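Local coordinates for protein cellulase (Clostridium cellulovorans, PDB 6UI3) that hydrolyses beta-1,4-glucan chains as a broad-specificity endoglucanase, the family 5 glycoside hydrolase domain of a longer polypeptide, at residues N307-T312 with L318-N323; K50-L55 with V92-A97; G37-W42 with M85-T90. All coordinates share one frame; numbering follows the deposited sequence.

Contact 1 of 3, residues N307-T312 with L318-N323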
ATOM      1  N   ASN A 307       9.029 -10.108   6.120  1.00  7.62           N
ATOM      2  CA  ASN A 307      10.088 -11.119   6.165  1.00  8.38           C
ATOM      3  C   ASN A 307      10.481 -11.492   7.591  1.00  9.00           C
ATOM      4  O   ASN A 307      11.587 -12.003   7.813  1.00  9.55           O
ATOM      5  CB  ASN A 307      11.330 -10.653   5.375  1.00  9.07           C
ATOM      6  CG  ASN A 307      12.335 -11.764   5.087  1.00  9.73           C
ATOM      7  OD1 ASN A 307      11.996 -12.898   4.751  1.00  9.62           O
ATOM      8  ND2 ASN A 307      13.608 -11.415   5.210  1.00 10.19           N
ATOM      9  N   ASN A 308       9.600 -11.302   8.576  1.00  9.11           N
ATOM     10  CA  ASN A 308       9.882 -11.677   9.959  1.00  9.09           C
ATOM     11  C   ASN A 308       9.287 -13.050  10.254  1.00 10.01           C
ATOM     12  O   ASN A 308       8.059 -13.211  10.267  1.00 10.87           O
ATOM     13  CB  ASN A 308       9.325 -10.643  10.935  1.00  9.56           C
ATOM     14  CG  ASN A 308       9.643 -10.975  12.380  1.00 10.17           C
ATOM     15  OD1 ASN A 308      10.481 -11.825  12.670  1.00 12.00           O
ATOM     16  ND2 ASN A 308       8.965 -10.318  13.289  1.00 12.46           N
ATOM     17  N   PHE A 309      10.165 -14.033  10.466  1.00 10.78           N
ATOM     18  CA  PHE A 309       9.808 -15.398  10.840  1.00 12.38           C
ATOM     19  C   PHE A 309      10.348 -15.752  12.217  1.00 13.44           C
ATOM     20  O   PHE A 309      10.355 -16.934  12.592  1.00 16.21           O
ATOM     21  CB  PHE A 309      10.330 -16.387   9.785  1.00 12.22           C
ATOM     22  CG  PHE A 309       9.748 -16.137   8.433  1.00 10.97           C
ATOM     23  CD1 PHE A 309      10.364 -15.265   7.561  1.00 10.83           C
ATOM     24  CD2 PHE A 309       8.547 -16.720   8.056  1.00 11.34           C
ATOM     25  CE1 PHE A 309       9.808 -14.993   6.334  1.00 10.73           C
ATOM     26  CE2 PHE A 309       7.988 -16.451   6.826  1.00 10.54           C
ATOM     27  CZ  PHE A 309       8.622 -15.580   5.965  1.00 10.05           C
ATOM     28  N   GLY A 310      10.789 -14.758  12.980  1.00 12.70           N
ATOM     29  CA  GLY A 310      11.367 -14.979  14.283  1.00 14.99           C
ATOM     30  C   GLY A 310      10.320 -15.025  15.372  1.00 17.19           C
ATOM     31  O   GLY A 310       9.115 -15.105  15.121  1.00 18.21           O
ATOM     32  N   SER A 311      10.803 -14.923  16.605  1.00 18.76           N
ATOM     33  CA  SER A 311       9.986 -15.154  17.784  1.00 22.57           C
ATOM     34  C   SER A 311       9.372 -13.881  18.340  1.00 23.93           C
ATOM     35  O   SER A 311       8.477 -13.968  19.188  1.00 28.48           O
ATOM     36  CB  SER A 311      10.819 -15.825  18.887  1.00 26.94           C
ATOM     37  OG  SER A 311      11.988 -15.073  19.166  1.00 29.93           O
ATOM     38  N   THR A 312       9.836 -12.712  17.903  1.00 19.84           N
ATOM     39  CA  THR A 312       9.403 -11.440  18.457  1.00 20.76           C
ATOM     40  C   THR A 312       8.921 -10.524  17.343  1.00 16.68           C
ATOM     41  O   THR A 312       9.140 -10.767  16.154  1.00 15.05           O
ATOM     42  CB  THR A 312      10.540 -10.765  19.249  1.00 22.06           C
ATOM     43  OG1 THR A 312      11.611 -10.435  18.359  1.00 23.27           O
ATOM     44  CG2 THR A 312      11.069 -11.681  20.356  1.00 24.43           C
ATOM     45  N   LEU A 318       5.566 -14.071   4.883  1.00  8.46           N
ATOM     46  CA  LEU A 318       5.059 -15.150   4.042  1.00  7.93           C
ATOM     47  C   LEU A 318       6.141 -15.738   3.154  1.00  8.32           C
ATOM     48  O   LEU A 318       6.294 -16.968   3.094  1.00  9.46           O
ATOM     49  CB  LEU A 318       3.901 -14.693   3.145  1.00 10.89           C
ATOM     50  CG  LEU A 318       2.580 -14.346   3.821  1.00 13.95           C
ATOM     51  CD1 LEU A 318       1.557 -13.980   2.764  1.00 14.47           C
ATOM     52  CD2 LEU A 318       2.073 -15.512   4.670  1.00 15.67           C
ATOM     53  N   LEU A 319       6.880 -14.890   2.445  1.00  8.49           N
ATOM     54  CA  LEU A 319       8.019 -15.305   1.636  1.00  8.67           C
ATOM     55  C   LEU A 319       9.285 -15.191   2.477  1.00  8.62           C
ATOM     56  O   LEU A 319       9.652 -14.097   2.915  1.00  8.94           O
ATOM     57  CB  LEU A 319       8.137 -14.410   0.403  1.00  8.82           C
ATOM     58  CG  LEU A 319       9.392 -14.632  -0.425  1.00 10.04           C
ATOM     59  CD1 LEU A 319       9.347 -16.022  -1.086  1.00 11.03           C
ATOM     60  CD2 LEU A 319       9.561 -13.541  -1.458  1.00 11.65           C
ATOM     61  N   ASN A 320       9.942 -16.318   2.733  1.00  8.57           N
ATOM     62  CA  ASN A 320      11.240 -16.282   3.397  1.00 10.46           C
ATOM     63  C   ASN A 320      12.255 -15.834   2.350  1.00 11.23           C
ATOM     64  O   ASN A 320      12.578 -16.589   1.427  1.00 11.40           O
ATOM     65  CB  ASN A 320      11.579 -17.651   3.978  1.00 13.01           C
ATOM     66  CG  ASN A 320      12.930 -17.666   4.644  1.00 18.87           C
ATOM     67  OD1 ASN A 320      13.855 -16.981   4.204  1.00 20.73           O
ATOM     68  ND2 ASN A 320      13.056 -18.435   5.720  1.00 21.57           N
ATOM     69  N   ARG A 321      12.764 -14.610   2.478  1.00 10.53           N
ATOM     70  CA  ARG A 321      13.617 -14.052   1.439  1.00 11.23           C
ATOM     71  C   ARG A 321      15.022 -14.632   1.430  1.00 12.55           C
ATOM     72  O   ARG A 321      15.745 -14.421   0.457  1.00 14.81           O
ATOM     73  CB  ARG A 321      13.690 -12.526   1.559  1.00 11.43           C
ATOM     74  CG  ARG A 321      12.341 -11.840   1.377  1.00 10.36           C
ATOM     75  CD  ARG A 321      12.460 -10.322   1.410  1.00 10.89           C
ATOM     76  NE  ARG A 321      11.222  -9.695   1.835  1.00 10.12           N
ATOM     77  CZ  ARG A 321      11.124  -8.413   2.167  1.00 10.64           C
ATOM     78  NH1 ARG A 321      12.173  -7.616   2.051  1.00 11.91           N
ATOM     79  NH2 ARG A 321       9.978  -7.933   2.624  1.00 10.07           N
ATOM     80  N   LYS A 322      15.431 -15.333   2.486  1.00 13.15           N
ATOM     81  CA  LYS A 322      16.758 -15.935   2.507  1.00 15.40           C
ATOM     82  C   LYS A 322      16.853 -17.099   1.530  1.00 15.02           C
ATOM     83  O   LYS A 322      17.893 -17.293   0.901  1.00 16.99           O
ATOM     84  CB  LYS A 322      17.118 -16.389   3.921  1.00 19.84           C
ATOM     85  CG  LYS A 322      18.569 -16.873   4.044  1.00 30.00           C
ATOM     86  CD  LYS A 322      18.967 -17.166   5.487  1.00 38.13           C
ATOM     87  CE  LYS A 322      19.556 -15.940   6.178  1.00 44.15           C
ATOM     88  NZ  LYS A 322      19.699 -16.157   7.650  1.00 48.87           N
ATOM     89  N   ASN A 323      15.788 -17.887   1.386  1.00 13.74           N
ATOM     90  CA  ASN A 323      15.845 -19.072   0.532  1.00 15.12           C
ATOM     91  C   ASN A 323      14.655 -19.187  -0.409  1.00 13.47           C
ATOM     92  O   ASN A 323      14.530 -20.204  -1.113  1.00 13.66           O
ATOM     93  CB  ASN A 323      16.044 -20.347   1.357  1.00 17.26           C
ATOM     94  CG  ASN A 323      14.908 -20.618   2.282  1.00 16.33           C
ATOM     95  OD1 ASN A 323      13.898 -19.936   2.251  1.00 16.52           O
ATOM     96  ND2 ASN A 323      15.045 -21.654   3.099  1.00 20.36           N
TER

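Contact 2 of 3, residues K50-L55 with V92-A97. With EDO (1,2-ethanediol), chain B.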
ATOM      1  N   LYS A  50      14.591 -12.545  -8.445  1.00 10.76           N
ATOM      2  CA  LYS A  50      14.153 -13.902  -8.126  1.00 10.61           C
ATOM      3  C   LYS A  50      13.082 -13.911  -7.040  1.00 10.12           C
ATOM      4  O   LYS A  50      12.199 -14.777  -7.048  1.00 10.54           O
ATOM      5  CB  LYS A  50      15.343 -14.772  -7.725  1.00 12.10           C
ATOM      6  CG  LYS A  50      16.221 -15.166  -8.896  1.00 16.87           C
ATOM      7  CD  LYS A  50      17.343 -16.107  -8.468  1.00 21.98           C
ATOM      8  CE  LYS A  50      18.263 -16.430  -9.644  1.00 28.28           C
ATOM      9  NZ  LYS A  50      19.345 -17.397  -9.289  1.00 31.91           N
ATOM     10  N   MET A  51      13.131 -12.974  -6.093  1.00  9.22           N
ATOM     11  CA  MET A  51      12.065 -12.897  -5.093  1.00  9.49           C
ATOM     12  C   MET A  51      10.716 -12.634  -5.748  1.00  9.88           C
ATOM     13  O   MET A  51       9.707 -13.249  -5.382  1.00 10.16           O
ATOM     14  CB  MET A  51      12.389 -11.806  -4.074  1.00  9.91           C
ATOM     15  CG  MET A  51      13.614 -12.107  -3.257  1.00 10.50           C
ATOM     16  SD  MET A  51      14.114 -10.728  -2.208  1.00 11.09           S
ATOM     17  CE  MET A  51      15.713 -11.289  -1.637  1.00 13.46           C
ATOM     18  N   PHE A  52      10.688 -11.717  -6.716  0.58  9.43           N
ATOM     19  CA  PHE A  52       9.460 -11.398  -7.432  0.58  9.72           C
ATOM     20  C   PHE A  52       9.040 -12.545  -8.342  0.58  9.89           C
ATOM     21  O   PHE A  52       7.846 -12.835  -8.457  0.58 10.22           O
ATOM     22  CB  PHE A  52       9.659 -10.109  -8.234  0.58 10.27           C
ATOM     23  CG  PHE A  52       9.599  -8.854  -7.402  0.58  9.84           C
ATOM     24  CD1 PHE A  52      10.589  -8.560  -6.470  0.58 10.11           C
ATOM     25  CD2 PHE A  52       8.560  -7.950  -7.572  0.58  9.75           C
ATOM     26  CE1 PHE A  52      10.523  -7.395  -5.711  0.58  9.49           C
ATOM     27  CE2 PHE A  52       8.495  -6.785  -6.818  0.58  9.50           C
ATOM     28  CZ  PHE A  52       9.477  -6.510  -5.887  0.58  9.36           C
ATOM     29  N   ASP A  53      10.003 -13.212  -8.986  1.00  9.30           N
ATOM     30  CA  ASP A  53       9.693 -14.400  -9.774  1.00 10.22           C
ATOM     31  C   ASP A  53       8.955 -15.420  -8.916  1.00 10.58           C
ATOM     32  O   ASP A  53       8.005 -16.073  -9.372  1.00 10.88           O
ATOM     33  CB  ASP A  53      10.986 -15.074 -10.263  1.00 11.20           C
ATOM     34  CG  ASP A  53      11.804 -14.241 -11.234  1.00 12.88           C
ATOM     35  OD1 ASP A  53      11.338 -13.213 -11.757  1.00 13.16           O
ATOM     36  OD2 ASP A  53      12.958 -14.662 -11.480  1.00 15.13           O
ATOM     37  N   THR A  54       9.414 -15.600  -7.676  1.00 10.30           N
ATOM     38  CA  THR A  54       8.811 -16.570  -6.769  1.00 10.47           C
ATOM     39  C   THR A  54       7.389 -16.161  -6.402  1.00  9.28           C
ATOM     40  O   THR A  54       6.481 -16.997  -6.363  1.00  9.96           O
ATOM     41  CB  THR A  54       9.702 -16.709  -5.527  1.00 10.88           C
ATOM     42  OG1 THR A  54      11.000 -17.208  -5.905  1.00 12.60           O
ATOM     43  CG2 THR A  54       9.099 -17.643  -4.512  1.00 11.28           C
ATOM     44  N   LEU A  55       7.175 -14.871  -6.143  1.00  9.31           N
ATOM     45  CA  LEU A  55       5.829 -14.381  -5.851  1.00  9.09           C
ATOM     46  C   LEU A  55       4.896 -14.582  -7.039  1.00  9.50           C
ATOM     47  O   LEU A  55       3.747 -15.007  -6.873  1.00  9.88           O
ATOM     48  CB  LEU A  55       5.890 -12.904  -5.475  1.00  9.24           C
ATOM     49  CG  LEU A  55       6.584 -12.567  -4.165  1.00  9.05           C
ATOM     50  CD1 LEU A  55       6.806 -11.092  -4.071  1.00 10.56           C
ATOM     51  CD2 LEU A  55       5.785 -13.057  -2.961  1.00  9.57           C
ATOM     52  N   VAL A  92      10.968  -1.618  -9.031  1.00  8.30           N
ATOM     53  CA  VAL A  92       9.739  -1.549  -9.825  1.00  8.62           C
ATOM     54  C   VAL A  92       9.817  -2.542 -10.974  1.00  9.08           C
ATOM     55  O   VAL A  92       8.863  -3.281 -11.254  1.00  9.70           O
ATOM     56  CB  VAL A  92       9.495  -0.117 -10.335  1.00  8.99           C
ATOM     57  CG1 VAL A  92       8.455  -0.077 -11.452  1.00 10.52           C
ATOM     58  CG2 VAL A  92       9.047   0.778  -9.182  1.00  9.19           C
ATOM     59  N   ASN A  93      10.961  -2.564 -11.661  1.00  9.41           N
ATOM     60  CA  ASN A  93      11.109  -3.426 -12.824  1.00  9.44           C
ATOM     61  C   ASN A  93      11.203  -4.905 -12.483  1.00  9.48           C
ATOM     62  O   ASN A  93      10.923  -5.726 -13.357  1.00 10.32           O
ATOM     63  CB  ASN A  93      12.257  -2.918 -13.681  1.00  9.96           C
ATOM     64  CG  ASN A  93      11.828  -1.762 -14.555  1.00 12.75           C
ATOM     65  OD1 ASN A  93      10.859  -1.876 -15.297  1.00 15.20           O
ATOM     66  ND2 ASN A  93      12.532  -0.660 -14.480  1.00 14.53           N
ATOM     67  N   TYR A  94      11.563  -5.279 -11.253  1.00  9.56           N
ATOM     68  CA  TYR A  94      11.435  -6.683 -10.877  1.00  9.60           C
ATOM     69  C   TYR A  94       9.980  -7.129 -10.990  1.00  9.55           C
ATOM     70  O   TYR A  94       9.692  -8.271 -11.373  1.00 11.17           O
ATOM     71  CB  TYR A  94      11.907  -6.923  -9.443  1.00  9.60           C
ATOM     72  CG  TYR A  94      13.369  -6.667  -9.128  1.00 10.03           C
ATOM     73  CD1 TYR A  94      14.349  -6.676 -10.111  1.00 10.30           C
ATOM     74  CD2 TYR A  94      13.768  -6.435  -7.812  1.00  9.35           C
ATOM     75  CE1 TYR A  94      15.693  -6.442  -9.787  1.00 10.77           C
ATOM     76  CE2 TYR A  94      15.094  -6.200  -7.483  1.00  9.37           C
ATOM     77  CZ  TYR A  94      16.045  -6.199  -8.470  1.00  9.95           C
ATOM     78  OH  TYR A  94      17.374  -5.967  -8.153  1.00 11.20           O
ATOM     79  N   ALA A  95       9.048  -6.236 -10.631  1.00  9.26           N
ATOM     80  CA  ALA A  95       7.624  -6.528 -10.744  1.00  9.28           C
ATOM     81  C   ALA A  95       7.155  -6.418 -12.186  1.00  9.43           C
ATOM     82  O   ALA A  95       6.501  -7.325 -12.704  1.00  9.89           O
ATOM     83  CB  ALA A  95       6.820  -5.567  -9.869  1.00  9.65           C
ATOM     84  N   LEU A  96       7.493  -5.320 -12.855  1.00  9.21           N
ATOM     85  CA  LEU A  96       6.962  -5.116 -14.193  1.00 10.41           C
ATOM     86  C   LEU A  96       7.486  -6.160 -15.177  1.00 12.41           C
ATOM     87  O   LEU A  96       6.772  -6.529 -16.115  1.00 13.02           O
ATOM     88  CB  LEU A  96       7.286  -3.712 -14.702  1.00 11.27           C
ATOM     89  CG  LEU A  96       6.696  -2.532 -13.934  1.00 12.44           C
ATOM     90  CD1 LEU A  96       7.091  -1.211 -14.573  1.00 12.46           C
ATOM     91  CD2 LEU A  96       5.177  -2.647 -13.819  1.00 14.24           C
ATOM     92  N   ALA A  97       8.724  -6.648 -14.989  1.00 11.46           N
ATOM     93  CA  ALA A  97       9.267  -7.681 -15.870  1.00 12.55           C
ATOM     94  C   ALA A  97       8.515  -8.994 -15.717  1.00 12.69           C
ATOM     95  O   ALA A  97       8.577  -9.840 -16.618  1.00 14.08           O
ATOM     96  CB  ALA A  97      10.760  -7.893 -15.600  1.00 13.93           C
TER
HETATM   97  C1  EDO B 401       5.780 -13.920 -16.493  1.00 45.93           C
HETATM   98  O1  EDO B 401       6.648 -13.648 -15.382  1.00 41.46           O
HETATM   99  C2  EDO B 401       5.183 -12.634 -17.066  1.00 47.06           C
HETATM  100  O2  EDO B 401       6.198 -11.824 -17.675  1.00 47.17           O

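Contact 3 of 3, residues G37-W42 with M85-T90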
ATOM      1  N   GLY A  37      17.806   4.032   7.268  1.00 11.69           N
ATOM      2  CA  GLY A  37      19.108   3.575   6.838  1.00 13.88           C
ATOM      3  C   GLY A  37      19.138   2.881   5.499  1.00 14.62           C
ATOM      4  O   GLY A  37      20.171   2.307   5.139  1.00 17.95           O
ATOM      5  N   GLY A  38      18.055   2.906   4.750  1.00 11.86           N
ATOM      6  CA  GLY A  38      18.043   2.305   3.439  1.00 11.99           C
ATOM      7  C   GLY A  38      17.510   0.888   3.453  1.00 10.72           C
ATOM      8  O   GLY A  38      17.005   0.372   4.453  1.00 10.02           O
ATOM      9  N   GLU A  39      17.669   0.248   2.293  1.00 10.70           N
ATOM     10  CA  GLU A  39      17.000  -1.013   1.994  1.00 10.33           C
ATOM     11  C   GLU A  39      17.244  -2.091   3.042  1.00 10.98           C
ATOM     12  O   GLU A  39      16.332  -2.868   3.359  1.00 10.06           O
ATOM     13  CB  GLU A  39      17.469  -1.490   0.613  1.00 10.79           C
ATOM     14  CG  GLU A  39      16.729  -2.696   0.089  1.00 10.21           C
ATOM     15  CD  GLU A  39      16.946  -2.952  -1.381  1.00 11.38           C
ATOM     16  OE1 GLU A  39      17.714  -2.205  -2.026  1.00 12.23           O
ATOM     17  OE2 GLU A  39      16.323  -3.888  -1.927  1.00 11.33           O
ATOM     18  N   THR A  40      18.459  -2.160   3.585  1.00 10.52           N
ATOM     19  CA  THR A  40      18.823  -3.179   4.564  1.00 11.76           C
ATOM     20  C   THR A  40      18.778  -2.665   5.996  1.00 12.03           C
ATOM     21  O   THR A  40      19.160  -3.391   6.920  1.00 12.66           O
ATOM     22  CB  THR A  40      20.223  -3.750   4.286  1.00 12.72           C
ATOM     23  OG1 THR A  40      21.213  -2.724   4.483  1.00 14.52           O
ATOM     24  CG2 THR A  40      20.329  -4.288   2.872  1.00 13.47           C
ATOM     25  N   GLY A  41      18.283  -1.445   6.203  1.00 11.26           N
ATOM     26  CA  GLY A  41      18.384  -0.812   7.504  1.00 11.79           C
ATOM     27  C   GLY A  41      17.594  -1.485   8.603  1.00 11.69           C
ATOM     28  O   GLY A  41      17.921  -1.332   9.783  1.00 13.63           O
ATOM     29  N   TRP A  42      16.535  -2.209   8.255  1.00 10.24           N
ATOM     30  CA  TRP A  42      15.751  -2.943   9.238  1.00 11.55           C
ATOM     31  C   TRP A  42      16.006  -4.448   9.144  1.00 12.59           C
ATOM     32  O   TRP A  42      15.179  -5.255   9.585  1.00 13.55           O
ATOM     33  CB  TRP A  42      14.270  -2.580   9.131  1.00 11.36           C
ATOM     34  CG  TRP A  42      13.929  -1.194   9.682  1.00 10.68           C
ATOM     35  CD1 TRP A  42      14.718  -0.374  10.451  1.00 11.83           C
ATOM     36  CD2 TRP A  42      12.700  -0.494   9.489  1.00 10.40           C
ATOM     37  NE1 TRP A  42      14.039   0.790  10.750  1.00 12.06           N
ATOM     38  CE2 TRP A  42      12.796   0.736  10.174  1.00 11.16           C
ATOM     39  CE3 TRP A  42      11.519  -0.798   8.809  1.00 11.09           C
ATOM     40  CZ2 TRP A  42      11.756   1.663  10.179  1.00 11.35           C
ATOM     41  CZ3 TRP A  42      10.497   0.119   8.811  1.00 11.49           C
ATOM     42  CH2 TRP A  42      10.613   1.322   9.498  1.00 11.53           C
ATOM     43  N   MET A  85      16.782   7.008  -6.736  1.00  8.39           N
ATOM     44  CA  MET A  85      15.699   6.887  -7.708  1.00  7.80           C
ATOM     45  C   MET A  85      15.916   5.669  -8.596  1.00  8.70           C
ATOM     46  O   MET A  85      14.968   4.934  -8.897  1.00  8.85           O
ATOM     47  CB  MET A  85      15.606   8.166  -8.542  1.00  8.54           C
ATOM     48  CG  MET A  85      14.417   8.209  -9.486  1.00  8.07           C
ATOM     49  SD  MET A  85      12.818   8.445  -8.678  1.00 10.06           S
ATOM     50  CE  MET A  85      12.890  10.197  -8.292  1.00 12.16           C
ATOM     51  N   ALA A  86      17.171   5.434  -9.013  1.00  8.62           N
ATOM     52  CA  ALA A  86      17.477   4.302  -9.884  1.00  9.11           C
ATOM     53  C   ALA A  86      17.235   2.978  -9.175  1.00  8.87           C
ATOM     54  O   ALA A  86      16.788   2.015  -9.801  1.00  9.01           O
ATOM     55  CB  ALA A  86      18.920   4.398 -10.387  1.00  9.94           C
ATOM     56  N   ARG A  87      17.534   2.899  -7.878  1.00  8.69           N
ATOM     57  CA  ARG A  87      17.262   1.664  -7.149  1.00  8.19           C
ATOM     58  C   ARG A  87      15.766   1.393  -7.076  1.00  8.41           C
ATOM     59  O   ARG A  87      15.318   0.260  -7.277  1.00  8.39           O
ATOM     60  CB  ARG A  87      17.876   1.712  -5.749  1.00  9.07           C
ATOM     61  CG  ARG A  87      17.647   0.451  -4.922  1.00  9.18           C
ATOM     62  CD  ARG A  87      18.235  -0.794  -5.586  1.00 10.00           C
ATOM     63  NE  ARG A  87      17.824  -1.997  -4.874  1.00 10.32           N
ATOM     64  CZ  ARG A  87      17.734  -3.206  -5.415  1.00 10.60           C
ATOM     65  NH1 ARG A  87      18.066  -3.423  -6.684  1.00 10.71           N
ATOM     66  NH2 ARG A  87      17.276  -4.206  -4.666  1.00 11.14           N
ATOM     67  N   VAL A  88      14.973   2.415  -6.767  1.00  8.32           N
ATOM     68  CA  VAL A  88      13.522   2.249  -6.747  1.00  8.29           C
ATOM     69  C   VAL A  88      13.044   1.748  -8.106  1.00  8.22           C
ATOM     70  O   VAL A  88      12.238   0.816  -8.192  1.00  8.28           O
ATOM     71  CB  VAL A  88      12.830   3.562  -6.329  1.00  8.57           C
ATOM     72  CG1 VAL A  88      11.334   3.421  -6.459  1.00  8.45           C
ATOM     73  CG2 VAL A  88      13.218   3.957  -4.904  1.00  9.13           C
ATOM     74  N   GLU A  89      13.552   2.355  -9.185  1.00  8.24           N
ATOM     75  CA  GLU A  89      13.185   1.931 -10.534  1.00  9.06           C
ATOM     76  C   GLU A  89      13.572   0.476 -10.803  1.00  9.20           C
ATOM     77  O   GLU A  89      12.810  -0.266 -11.429  1.00  9.05           O
ATOM     78  CB  GLU A  89      13.852   2.873 -11.534  1.00  9.61           C
ATOM     79  CG  GLU A  89      13.594   2.521 -12.984  1.00 11.29           C
ATOM     80  CD  GLU A  89      14.167   3.536 -13.957  1.00 15.11           C
ATOM     81  OE1 GLU A  89      15.151   4.213 -13.605  1.00 14.19           O
ATOM     82  OE2 GLU A  89      13.628   3.650 -15.082  1.00 18.02           O
ATOM     83  N   THR A  90      14.753   0.052 -10.345  1.00  8.74           N
ATOM     84  CA  THR A  90      15.169  -1.338 -10.524  1.00  9.58           C
ATOM     85  C   THR A  90      14.189  -2.291  -9.855  1.00  9.15           C
ATOM     86  O   THR A  90      13.813  -3.321 -10.435  1.00  9.15           O
ATOM     87  CB  THR A  90      16.591  -1.521  -9.981  1.00  9.56           C
ATOM     88  OG1 THR A  90      17.492  -0.683 -10.721  1.00 10.71           O
ATOM     89  CG2 THR A  90      17.044  -2.965 -10.075  1.00 10.55           C
TER

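Contact 1 of 3, residues N307-T312 with L318-N323
The guanidinium of R321 carries CB of N307 over one face, with N307 CB 3.7 Å from R321 NE, while the F309 ring has L319 O at its edge, near the ring plane and 3.5 Å from F309 CE1. N320 CA and L318 N approach that ring obliquely, N320 CA at 3.5 Å from F309 CE1. The amide of N307 is turned only 17° from the guanidinium plane, and its CG rests 3.7 Å from CG of R321, so the aliphatic part of the arginine runs past the asparagine amide.

The polar link is a single, nearly straight bond: R321 N donates to N307 OD1 at 2.9 Å with an N-H...O angle of 173°, coming from above the carbonyl plane of the amide. With CG anti to the backbone N (chi1 -166°), N307 swings its amide across to the opposing backbone. Its ND2 is bonded to N44 OD1, which fixes the amide flip. The guanidinium is held mainly outside the pair, by T32 OG1 and the carbonyl of G30.

Each segment also folds on itself. N308 OD1 accepts from G310 N and its ND2 donates to T312 O, whereas N320 OD1 accepts from K322 N at 2.9 Å. D305 ties the two sides together, its carboxylate oxygens binding N307 N and L319 N, and N308 is backbone-bonded to G317. The result is a pair of Asx turns, one on each limb of the long loop that follows 301-305, the last strand of the TIM barrel.

Contact 2 of 3, residues K50-L55 with V92-A97
F52, in one of its two modelled conformers, lays one face of its ring over CB of Y94, which stands 3.7 Å from the ring centroid and 17° off the normal, a CH-pi contact offset toward the rim. CG and CD1 come nearest, F52 CG 3.6 Å from Y94 CB. Farther round the ring, F52 CE2 touches the methyl of A95 at 3.7 Å, and A95 N approaches obliquely near CD2.

The tyrosine ring turns its edge toward the phenylalanine face in an offset edge-to-face pair, the planes at 60° and the centroids 5.7 Å apart. Y94 CG lies anti to the carbonyl carbon (chi1 -64°), and the ring extends past F52, presenting CD2 to F52 CE1 at 4.0 Å. The phenolic OH ends beyond the pair, hydrogen-bonded to R87 NH1.

Helices 49-58 and 82-96, neighbours on the outside of the TIM barrel, meet here, and F52 also touches V63 of the strand between them. No hydrogen bond joins the two segments, although N98 ND2 binds both D53 OD1 and Y94 O. Cohesion between side chains therefore rests on dispersion and weak CH-pi and aromatic attraction, with the tyrosine's polar end directed to a separate partner.

Contact 3 of 3, residues G37-W42 with M85-T90
The loop that follows strand 25-29 of the TIM barrel is joined to helix 82-96 by a bidentate salt bridge between E39 and R87. E39 sits in a type I beta turn running from G38 to G41, closed by G41 N to G38 O at 2.8 Å, and it projects its carboxylate from the turn toward the helix.

R87 grips that carboxylate side-on, one nitrogen to each oxygen. NE donates to E39 OE1 at 2.9 Å with an N-H...O angle of 158°, and NH2 donates to E39 OE2, also at 2.9 Å but straighter, at 173°. Both oxygens use their syn lone pairs, and the flat groups are nearly coplanar, 26° apart. OE2 lies in the guanidinium plane, whereas OE1 is tilted somewhat from it. The glutamate reaches over as an extended chain with CG anti to the backbone N; the arginine bends at its second torsion, which brings the NE edge of its guanidinium round to the loop.

Both partners are engaged further. T47 is shared between them, its OG1 bonded to E39 OE2 and its carbonyl accepting from R87 NH2. One turn of this helix carries a smaller polar contact, T90 OG1 donating to A86 O, which also takes T90 N on the opposite face of its carbonyl plane.

The two charged hydrogen bonds of the salt bridge, with T47, restrict rotation of both flat groups, and the opposite charges would be expected to stabilise each other's ionised forms even in this surface setting.

From the N terminus, 37-42 comes first, in the loop after strand 25-29, followed by 50-55 on helix 49-58. Contact 3 closes when the chain reaches 85-90, and contact 2 closes soon after at 92-97, so the two cross, their segments alternating. Both use helix 82-96, where the Y94 hydroxyl meets R87, coupling the two. Contact 1 follows in series, closing a short loop after the final strand, 301-305. It touches contact 2 through L319 and R321, which pack on M51, T54 and L55 of helix 49-58. This helix thus packs against both the loop after strand 301-305 and helix 82-96, while contact 3 adds the first barrel loop.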